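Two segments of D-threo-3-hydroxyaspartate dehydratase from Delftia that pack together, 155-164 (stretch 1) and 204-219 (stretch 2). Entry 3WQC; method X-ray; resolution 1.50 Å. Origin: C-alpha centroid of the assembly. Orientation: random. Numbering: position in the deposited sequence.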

ATOM      1  N   GLY B 155      -5.522 -30.016  -7.786  1.00 15.08           N
ATOM      2  CA  GLY B 155      -6.154 -30.069  -9.124  1.00 17.83           C
ATOM      3  C   GLY B 155      -7.513 -30.742  -9.125  1.00 16.04           C
ATOM      4  O   GLY B 155      -7.740 -31.764  -8.411  1.00 16.62           O
ATOM      5  N   ALA B 156      -8.442 -30.177  -9.900  1.00 19.90           N
ATOM      6  CA  ALA B 156      -9.798 -30.723  -9.885  1.00 18.64           C
ATOM      7  C   ALA B 156      -9.813 -32.225 -10.314  1.00 18.17           C
ATOM      8  O   ALA B 156     -10.701 -32.962  -9.895  1.00 22.75           O
ATOM      9  CB  ALA B 156     -10.737 -29.890 -10.764  1.00 21.67           C
ATOM     10  N   ASP B 157      -8.846 -32.630 -11.135  1.00 19.29           N
ATOM     11  CA  ASP B 157      -8.791 -34.005 -11.590  1.00 19.92           C
ATOM     12  C   ASP B 157      -7.871 -34.905 -10.757  1.00 22.47           C
ATOM     13  O   ASP B 157      -7.673 -36.069 -11.140  1.00 21.59           O
ATOM     14  CB  ASP B 157      -8.366 -34.100 -13.000  1.00 27.18           C
ATOM     15  CG  ASP B 157      -7.232 -33.339 -13.301  1.00 30.47           C
ATOM     16  OD1 ASP B 157      -6.589 -32.673 -12.387  1.00 43.06           O
ATOM     17  OD2 ASP B 157      -7.036 -33.299 -14.521  1.00 45.22           O
ATOM     18  N   ASP B 158      -7.367 -34.399  -9.624  1.00 18.16           N
ATOM     19  CA  ASP B 158      -6.394 -35.119  -8.829  1.00 19.13           C
ATOM     20  C   ASP B 158      -7.152 -35.943  -7.761  1.00 18.52           C
ATOM     21  O   ASP B 158      -7.027 -35.668  -6.537  1.00 18.77           O
ATOM     22  CB  ASP B 158      -5.356 -34.158  -8.218  1.00 19.50           C
ATOM     23  CG  ASP B 158      -4.173 -34.942  -7.634  1.00 19.79           C
ATOM     24  OD1 ASP B 158      -4.329 -36.266  -7.427  1.00 23.31           O
ATOM     25  OD2 ASP B 158      -3.130 -34.272  -7.314  1.00 23.70           O
ATOM     26  N   THR B 159      -7.965 -36.914  -8.211  1.00 16.48           N
ATOM     27  CA  THR B 159      -8.808 -37.727  -7.288  1.00 16.51           C
ATOM     28  C   THR B 159      -7.953 -38.291  -6.150  1.00 14.23           C
ATOM     29  O   THR B 159      -8.419 -38.302  -5.018  1.00 14.03           O
ATOM     30  CB  THR B 159      -9.576 -38.790  -8.078  1.00 16.33           C
ATOM     31  OG1 THR B 159     -10.485 -38.055  -8.923  1.00 29.92           O
ATOM     32  CG2 THR B 159     -10.413 -39.650  -7.244  1.00 17.91           C
ATOM     33  N   PRO B 160      -6.794 -38.893  -6.428  1.00 12.96           N
ATOM     34  CA  PRO B 160      -6.088 -39.540  -5.302  1.00 13.46           C
ATOM     35  C   PRO B 160      -5.761 -38.522  -4.168  1.00 12.29           C
ATOM     36  O   PRO B 160      -5.895 -38.860  -2.970  1.00 12.48           O
ATOM     37  CB  PRO B 160      -4.845 -40.118  -5.980  1.00 14.52           C
ATOM     38  CG  PRO B 160      -5.274 -40.413  -7.399  1.00 13.75           C
ATOM     39  CD  PRO B 160      -6.123 -39.152  -7.717  1.00 15.66           C
ATOM     40  N   LEU B 161      -5.316 -37.333  -4.550  1.00 13.05           N
ATOM     41  CA  LEU B 161      -4.920 -36.351  -3.497  1.00 13.03           C
ATOM     42  C   LEU B 161      -6.189 -35.789  -2.845  1.00 12.60           C
ATOM     43  O   LEU B 161      -6.223 -35.601  -1.613  1.00 12.12           O
ATOM     44  CB  LEU B 161      -4.085 -35.210  -4.036  1.00 14.91           C
ATOM     45  CG  LEU B 161      -3.718 -34.060  -3.092  1.00 19.61           C
ATOM     46  CD1 LEU B 161      -2.914 -34.662  -1.941  1.00 20.84           C
ATOM     47  CD2 LEU B 161      -2.878 -33.009  -3.839  1.00 21.72           C
ATOM     48  N   LEU B 162      -7.250 -35.526  -3.625  1.00 13.91           N
ATOM     49  CA  LEU B 162      -8.564 -35.062  -3.043  1.00 13.20           C
ATOM     50  C   LEU B 162      -9.005 -36.069  -1.989  1.00 12.52           C
ATOM     51  O   LEU B 162      -9.436 -35.681  -0.881  1.00 12.85           O
ATOM     52  CB  LEU B 162      -9.722 -34.995  -4.072  1.00 20.00           C
ATOM     53  CG  LEU B 162      -9.792 -33.868  -4.924  1.00 22.28           C
ATOM     54  CD1 LEU B 162     -10.934 -34.115  -5.951  1.00 21.21           C
ATOM     55  CD2 LEU B 162     -10.174 -32.622  -4.052  1.00 22.28           C
ATOM     56  N   LEU B 163      -9.020 -37.376  -2.359  1.00 11.94           N
ATOM     57  CA  LEU B 163      -9.509 -38.357  -1.381  1.00 12.81           C
ATOM     58  C   LEU B 163      -8.612 -38.420  -0.144  1.00 10.24           C
ATOM     59  O   LEU B 163      -9.076 -38.682   0.978  1.00 11.91           O
ATOM     60  CB  LEU B 163      -9.684 -39.745  -2.021  1.00 13.53           C
ATOM     61  CG  LEU B 163     -10.981 -39.905  -2.806  1.00 20.11           C
ATOM     62  CD1 LEU B 163     -11.703 -38.731  -3.366  1.00 18.93           C
ATOM     63  CD2 LEU B 163     -11.032 -41.220  -3.549  1.00 16.68           C
ATOM     64  N   ALA B 164      -7.263 -38.367  -0.407  1.00 10.22           N
ATOM     65  CA  ALA B 164      -6.355 -38.482   0.731  1.00 10.35           C
ATOM     66  C   ALA B 164      -6.586 -37.333   1.747  1.00  9.33           C
ATOM     67  O   ALA B 164      -6.654 -37.528   2.954  1.00 10.78           O
ATOM     68  CB  ALA B 164      -4.889 -38.411   0.233  1.00 12.39           C
TER
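Stretch 2 204-219: AGCVQAAEALRAAGLP

How does stretch 2 run across stretch 1? It is helical from Ala 204 to Ala 215, and its axis passes the axis of helix 159-164 at 9.7 Å, with a signed crossing angle of -63°. The two stretches together bury 457 Å², both sides summed. The register advances in the same sense along both chains: Ala 156 lies nearest Ala 209 (CA to CA 5.2 Å), Thr 159 lies nearest Ala 212 (CA to CA 6.5 Å) and Leu 163 lies nearest Leu 213 (CA to CA 6.2 Å).

What does the first part of the helix meet? It meets the turn from Gly 155 to Asp 158. Gly 205 lets the turn come close: its O lies 3.4 Å from Ala 156 CB, and a CB on the glycine would fall 3.5 Å from that same methyl. The extended side chain of Gln 208 reaches along the turn, placing NE2 3.6 Å from Asp 157 CA.

Which residues form the middle of the contact? Ala 209 and Ala 212 point toward stretch 1, and their small side chains leave room for Leu 162, whose CD1 lies 3.9 Å from Ala 209 CB and 4.1 Å from Ala 212 CB. Leu 213 starts out sideways, but its end comes nearer, bringing CD2 to 3.6 Å from Leu 162 O and 4.2 Å from Leu 163 CD1.

How does the contact finish after the helix? Ala 216, the first residue to leave helical angles, still points toward stretch 1, and its CB packs 3.6 Å from Leu 163 CD2. Gly 217 takes a positive phi of 84°, and the chain then brings Leu 218 CD1 to 4.3 Å from Leu 163 O. No hydrogen bond joins the stretches; they meet by van der Waals contact, largely between apolar side chains from Ala 209 onward.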

ATOM      1  N   ALA B 204     -17.363 -26.036 -13.424  1.00 16.07           N
ATOM      2  CA  ALA B 204     -17.225 -27.501 -13.759  1.00 16.27           C
ATOM      3  C   ALA B 204     -16.136 -28.156 -12.931  1.00 16.11           C
ATOM      4  O   ALA B 204     -16.321 -29.274 -12.408  1.00 17.09           O
ATOM      5  CB  ALA B 204     -16.924 -27.684 -15.260  1.00 18.86           C
ATOM      6  N   GLY B 205     -15.014 -27.459 -12.720  1.00 15.49           N
ATOM      7  CA  GLY B 205     -13.910 -28.062 -11.975  1.00 14.85           C
ATOM      8  C   GLY B 205     -14.256 -28.160 -10.484  1.00 15.40           C
ATOM      9  O   GLY B 205     -13.927 -29.188  -9.863  1.00 13.95           O
ATOM     10  N   CYS B 206     -14.915 -27.146  -9.887  1.00 13.00           N
ATOM     11  CA  CYS B 206     -15.220 -27.258  -8.452  1.00 12.80           C
ATOM     12  C   CYS B 206     -16.235 -28.381  -8.242  1.00 13.43           C
ATOM     13  O   CYS B 206     -16.159 -29.123  -7.279  1.00 12.41           O
ATOM     14  CB  CYS B 206     -15.690 -25.885  -7.967  1.00 14.34           C
ATOM     15  SG  CYS B 206     -15.363 -25.739  -6.201  1.00 15.02           S
ATOM     16  N   VAL B 207     -17.290 -28.406  -9.106  1.00 13.04           N
ATOM     17  CA  VAL B 207     -18.305 -29.447  -8.964  1.00 13.54           C
ATOM     18  C   VAL B 207     -17.669 -30.830  -9.241  1.00 14.41           C
ATOM     19  O   VAL B 207     -18.011 -31.770  -8.489  1.00 14.10           O
ATOM     20  CB  VAL B 207     -19.461 -29.110  -9.954  1.00 14.19           C
ATOM     21  CG1 VAL B 207     -20.434 -30.312 -10.002  1.00 19.35           C
ATOM     22  CG2 VAL B 207     -20.245 -27.867  -9.461  1.00 16.63           C
ATOM     23  N   GLN B 208     -16.738 -30.928 -10.189  1.00 13.68           N
ATOM     24  CA  GLN B 208     -16.054 -32.220 -10.410  1.00 12.97           C
ATOM     25  C   GLN B 208     -15.373 -32.696  -9.134  1.00 11.73           C
ATOM     26  O   GLN B 208     -15.468 -33.885  -8.757  1.00 12.23           O
ATOM     27  CB  GLN B 208     -14.992 -32.069 -11.523  1.00 14.75           C
ATOM     28  CG  GLN B 208     -14.091 -33.275 -11.809  1.00 14.99           C
ATOM     29  CD  GLN B 208     -13.013 -32.992 -12.852  1.00 25.60           C
ATOM     30  OE1 GLN B 208     -12.879 -31.829 -13.287  1.00 30.10           O
ATOM     31  NE2 GLN B 208     -12.114 -33.898 -13.043  1.00 25.97           N
ATOM     32  N   ALA B 209     -14.683 -31.763  -8.441  1.00 10.98           N
ATOM     33  CA  ALA B 209     -13.984 -32.190  -7.196  1.00  9.71           C
ATOM     34  C   ALA B 209     -15.018 -32.648  -6.172  1.00 10.35           C
ATOM     35  O   ALA B 209     -14.798 -33.657  -5.466  1.00 11.36           O
ATOM     36  CB  ALA B 209     -13.177 -31.007  -6.651  1.00 10.88           C
ATOM     37  N   ALA B 210     -16.140 -31.881  -6.029  1.00 11.30           N
ATOM     38  CA  ALA B 210     -17.167 -32.248  -5.000  1.00 11.98           C
ATOM     39  C   ALA B 210     -17.702 -33.665  -5.372  1.00 10.99           C
ATOM     40  O   ALA B 210     -17.904 -34.485  -4.461  1.00 12.46           O
ATOM     41  CB  ALA B 210     -18.287 -31.239  -4.992  1.00 12.53           C
ATOM     42  N   GLU B 211     -17.962 -33.846  -6.669  1.00 11.84           N
ATOM     43  CA  GLU B 211     -18.555 -35.151  -7.067  1.00 12.27           C
ATOM     44  C   GLU B 211     -17.599 -36.323  -6.823  1.00 12.84           C
ATOM     45  O   GLU B 211     -18.025 -37.455  -6.508  1.00 12.38           O
ATOM     46  CB  GLU B 211     -18.999 -35.125  -8.512  1.00 13.32           C
ATOM     47  CG  GLU B 211     -20.213 -34.234  -8.630  1.00 15.60           C
ATOM     48  CD  GLU B 211     -20.656 -34.022 -10.071  1.00 22.43           C
ATOM     49  OE1 GLU B 211     -21.746 -33.423 -10.330  1.00 22.98           O
ATOM     50  OE2 GLU B 211     -19.948 -34.447 -11.015  1.00 32.99           O
ATOM     51  N   ALA B 212     -16.294 -36.078  -6.967  1.00 11.20           N
ATOM     52  CA  ALA B 212     -15.272 -37.145  -6.691  1.00 11.98           C
ATOM     53  C   ALA B 212     -15.290 -37.464  -5.179  1.00 12.21           C
ATOM     54  O   ALA B 212     -15.290 -38.639  -4.795  1.00 11.89           O
ATOM     55  CB  ALA B 212     -13.895 -36.696  -7.164  1.00 13.39           C
ATOM     56  N   LEU B 213     -15.281 -36.424  -4.314  1.00 11.52           N
ATOM     57  CA  LEU B 213     -15.318 -36.695  -2.877  1.00 11.39           C
ATOM     58  C   LEU B 213     -16.592 -37.510  -2.528  1.00 10.60           C
ATOM     59  O   LEU B 213     -16.537 -38.469  -1.765  1.00 11.80           O
ATOM     60  CB  LEU B 213     -15.331 -35.352  -2.115  1.00 11.37           C
ATOM     61  CG  LEU B 213     -13.972 -34.620  -2.144  1.00 10.58           C
ATOM     62  CD1 LEU B 213     -14.279 -33.162  -1.676  1.00 12.96           C
ATOM     63  CD2 LEU B 213     -12.953 -35.296  -1.198  1.00 11.85           C
ATOM     64  N   ARG B 214     -17.742 -37.040  -3.052  1.00 10.98           N
ATOM     65  CA  ARG B 214     -19.015 -37.720  -2.669  1.00 11.85           C
ATOM     66  C   ARG B 214     -19.050 -39.149  -3.258  1.00 10.92           C
ATOM     67  O   ARG B 214     -19.574 -40.058  -2.623  1.00 13.53           O
ATOM     68  CB  ARG B 214     -20.179 -36.912  -3.272  1.00 13.37           C
ATOM     69  CG  ARG B 214     -20.293 -35.523  -2.567  1.00 14.47           C
ATOM     70  CD  ARG B 214     -21.493 -34.783  -3.371  1.00 22.16           C
ATOM     71  NE  ARG B 214     -21.597 -33.468  -3.080  1.00 25.43           N
ATOM     72  CZ  ARG B 214     -21.795 -32.517  -3.932  1.00 18.75           C
ATOM     73  NH1 ARG B 214     -22.089 -32.715  -5.270  1.00 17.88           N
ATOM     74  NH2 ARG B 214     -21.752 -31.336  -3.444  1.00 21.58           N
ATOM     75  N   ALA B 215     -18.421 -39.359  -4.430  1.00 11.75           N
ATOM     76  CA  ALA B 215     -18.365 -40.733  -5.025  1.00 11.89           C
ATOM     77  C   ALA B 215     -17.543 -41.681  -4.093  1.00 13.67           C
ATOM     78  O   ALA B 215     -17.820 -42.877  -4.066  1.00 16.61           O
ATOM     79  CB  ALA B 215     -17.765 -40.685  -6.438  1.00 15.81           C
ATOM     80  N   ALA B 216     -16.622 -41.148  -3.304  1.00 13.53           N
ATOM     81  CA  ALA B 216     -15.823 -41.899  -2.316  1.00 14.85           C
ATOM     82  C   ALA B 216     -16.517 -42.005  -0.981  1.00 14.68           C
ATOM     83  O   ALA B 216     -15.903 -42.453   0.016  1.00 17.77           O
ATOM     84  CB  ALA B 216     -14.405 -41.244  -2.195  1.00 18.05           C
ATOM     85  N   GLY B 217     -17.772 -41.541  -0.861  1.00 13.87           N
ATOM     86  CA  GLY B 217     -18.498 -41.638   0.438  1.00 15.11           C
ATOM     87  C   GLY B 217     -18.217 -40.526   1.401  1.00 11.89           C
ATOM     88  O   GLY B 217     -18.622 -40.627   2.551  1.00 16.22           O
ATOM     89  N   LEU B 218     -17.529 -39.466   0.915  1.00 13.02           N
ATOM     90  CA  LEU B 218     -17.139 -38.361   1.842  1.00 12.36           C
ATOM     91  C   LEU B 218     -18.162 -37.234   1.709  1.00 14.02           C
ATOM     92  O   LEU B 218     -18.675 -37.018   0.598  1.00 14.58           O
ATOM     93  CB  LEU B 218     -15.737 -37.804   1.439  1.00 12.89           C
ATOM     94  CG  LEU B 218     -14.616 -38.837   1.685  1.00 11.20           C
ATOM     95  CD1 LEU B 218     -13.412 -38.384   0.918  1.00 14.69           C
ATOM     96  CD2 LEU B 218     -14.345 -38.890   3.200  1.00 16.62           C
ATOM     97  N   PRO B 219     -18.489 -36.550   2.825  1.00 12.97           N
ATOM     98  CA  PRO B 219     -19.429 -35.426   2.683  1.00 13.84           C
ATOM     99  C   PRO B 219     -18.781 -34.280   1.940  1.00 13.98           C
ATOM    100  O   PRO B 219     -17.539 -34.019   2.080  1.00 15.67           O
ATOM    101  CB  PRO B 219     -19.674 -35.000   4.135  1.00 16.49           C
ATOM    102  CG  PRO B 219     -18.413 -35.434   4.901  1.00 17.42           C
ATOM    103  CD  PRO B 219     -17.850 -36.673   4.163  1.00 14.98           C
TER